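Local coordinates for intimin (Escherichia coli, PDB 1F00), which probably mediates attachment of enteropathogenic bacteria to host cells by binding its receptor through a C-terminal lectin-like domain, at residues A[187-192]-A[204-209]. Residues are numbered along the deposited sequence; the frame is centred on the assembly and turned at random.
Sequences VPNMSK and KNFGGK
Phe206, the residue that follows helix 196-205, reaches across to strand 184-190 and lays the far part of its ring beside Asn189 and Val187. The Asn189 amide meets the ring with its oxygen: OD1 lies 3.5 Å from CZ of Phe206 and 3.6 Å from CE2 of the same ring, an oblique approach to the ring. The two side chains run past each other in opposite senses, and the amide plane stands almost upright on that of the ring, 80° apart. No hydrogen bond joins the segments, so the contact rests on van der Waals packing around a single aromatic group. The amide is nevertheless held from its other end, because ND2 donates to the carbonyl oxygen of Ala278 on the neighbouring strand 276-281; that bond fixes the flip of the amide and leaves OD1 beside the phenyl group. Val187 adds a looser apolar touch, CG1 to CE2 of Phe206 at 4.5 Å. On the helix side, CG of Phe206 sits anti to the carbonyl carbon (chi1 -84°), which points the ring away from the helix end toward strand 184-190, where it also touches Cys280 of strand 276-281. Just beyond, Gly207 adopts positive phi (72°) and its N bonds back to Lys204 O at 3.0 Å. The contact thus illustrates how a Schellman motif can end a helix while the residue before its glycine docks on a sheet, here joining the first helix of intimin's C-type lectin-like domain to the antiparallel strand pair 184-190 and 276-281.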
loop_
_atom_site.group_PDB
_atom_site.type_symbol
_atom_site.label_atom_id
_atom_site.label_comp_id
_atom_site.label_asym_id
_atom_site.label_seq_id
_atom_site.Cartn_x
_atom_site.Cartn_y
_atom_site.Cartn_z
ATOM N N VAL A 187 4.607 16.101 -17.463
ATOM C CA VAL A 187 4.019 17.278 -16.834
ATOM C C VAL A 187 3.266 18.224 -17.771
ATOM O O VAL A 187 3.867 19.099 -18.387
ATOM C CB VAL A 187 5.114 18.086 -16.099
ATOM C CG1 VAL A 187 4.512 19.319 -15.437
ATOM C CG2 VAL A 187 5.811 17.196 -15.067
ATOM N N PRO A 188 1.940 18.052 -17.891
ATOM C CA PRO A 188 1.134 18.920 -18.758
ATOM C C PRO A 188 0.912 20.260 -18.050
ATOM O O PRO A 188 0.599 20.291 -16.856
ATOM C CB PRO A 188 -0.187 18.156 -18.905
ATOM C CG PRO A 188 0.162 16.735 -18.558
ATOM C CD PRO A 188 1.147 16.901 -17.430
ATOM N N ASN A 189 1.085 21.358 -18.774
ATOM C CA ASN A 189 0.873 22.686 -18.207
ATOM C C ASN A 189 -0.482 23.159 -18.758
ATOM O O ASN A 189 -0.569 23.712 -19.853
ATOM C CB ASN A 189 2.027 23.607 -18.623
ATOM C CG ASN A 189 3.375 23.145 -18.052
ATOM O OD1 ASN A 189 3.670 23.367 -16.872
ATOM N ND2 ASN A 189 4.187 22.484 -18.884
ATOM N N MET A 190 -1.535 22.938 -17.973
ATOM C CA MET A 190 -2.904 23.252 -18.381
ATOM C C MET A 190 -3.457 24.674 -18.241
ATOM O O MET A 190 -4.613 24.914 -18.599
ATOM C CB MET A 190 -3.864 22.298 -17.661
ATOM C CG MET A 190 -3.520 20.827 -17.826
ATOM S SD MET A 190 -3.159 20.416 -19.539
ATOM C CE MET A 190 -4.723 20.878 -20.353
ATOM N N SER A 191 -2.667 25.616 -17.742
ATOM C CA SER A 191 -3.176 26.974 -17.558
ATOM C C SER A 191 -3.414 27.765 -18.847
ATOM O O SER A 191 -4.205 28.715 -18.864
ATOM C CB SER A 191 -2.242 27.761 -16.633
ATOM O OG SER A 191 -0.942 27.869 -17.186
ATOM N N LYS A 192 -2.752 27.369 -19.929
ATOM C CA LYS A 192 -2.898 28.081 -21.194
ATOM C C LYS A 192 -2.241 27.364 -22.364
ATOM O O LYS A 192 -1.229 26.685 -22.194
ATOM C CB LYS A 192 -2.255 29.462 -21.074
ATOM C CG LYS A 192 -0.778 29.394 -20.672
ATOM C CD LYS A 192 -0.149 30.771 -20.532
ATOM C CE LYS A 192 1.267 30.672 -19.972
ATOM N NZ LYS A 192 1.894 32.018 -19.854
ATOM N N LYS A 204 12.300 23.494 -21.201
ATOM C CA LYS A 204 13.706 23.714 -20.879
ATOM C C LYS A 204 13.852 24.318 -19.486
ATOM O O LYS A 204 14.752 23.948 -18.730
ATOM C CB LYS A 204 14.350 24.640 -21.912
ATOM C CG LYS A 204 15.821 24.922 -21.658
ATOM C CD LYS A 204 16.405 25.792 -22.754
ATOM C CE LYS A 204 17.895 26.019 -22.547
ATOM N NZ LYS A 204 18.511 26.713 -23.713
ATOM N N ASN A 205 12.965 25.248 -19.146
ATOM C CA ASN A 205 13.016 25.880 -17.834
ATOM C C ASN A 205 12.633 24.898 -16.733
ATOM O O ASN A 205 13.071 25.040 -15.591
ATOM C CB ASN A 205 12.097 27.103 -17.784
ATOM C CG ASN A 205 12.579 28.221 -18.686
ATOM O OD1 ASN A 205 13.763 28.565 -18.684
ATOM N ND2 ASN A 205 11.663 28.803 -19.455
ATOM N N PHE A 206 11.815 23.907 -17.078
ATOM C CA PHE A 206 11.393 22.889 -16.120
ATOM C C PHE A 206 12.451 21.794 -16.077
ATOM O O PHE A 206 12.287 20.781 -15.397
ATOM C CB PHE A 206 10.046 22.282 -16.530
ATOM C CG PHE A 206 8.848 23.081 -16.084
ATOM C CD1 PHE A 206 8.726 24.433 -16.407
ATOM C CD2 PHE A 206 7.827 22.473 -15.357
ATOM C CE1 PHE A 206 7.602 25.165 -16.012
ATOM C CE2 PHE A 206 6.702 23.193 -14.958
ATOM C CZ PHE A 206 6.589 24.543 -15.287
ATOM N N GLY A 207 13.535 22.009 -16.815
ATOM C CA GLY A 207 14.616 21.040 -16.859
ATOM C C GLY A 207 14.257 19.783 -17.626
ATOM O O GLY A 207 14.890 18.743 -17.448
ATOM N N GLY A 208 13.243 19.876 -18.482
ATOM C CA GLY A 208 12.824 18.724 -19.261
ATOM C C GLY A 208 12.883 19.010 -20.750
ATOM O O GLY A 208 13.560 19.942 -21.173
ATOM N N LYS A 209 12.165 18.215 -21.541
ATOM C CA LYS A 209 12.138 18.383 -22.996
ATOM C C LYS A 209 10.719 18.140 -23.516
ATOM O O LYS A 209 9.879 17.604 -22.801
ATOM C CB LYS A 209 13.081 17.371 -23.657
ATOM C CG LYS A 209 14.507 17.372 -23.108
ATOM C CD LYS A 209 15.371 16.328 -23.804
ATOM C CE LYS A 209 16.772 16.270 -23.197
ATOM N NZ LYS A 209 17.441 17.611 -23.240
#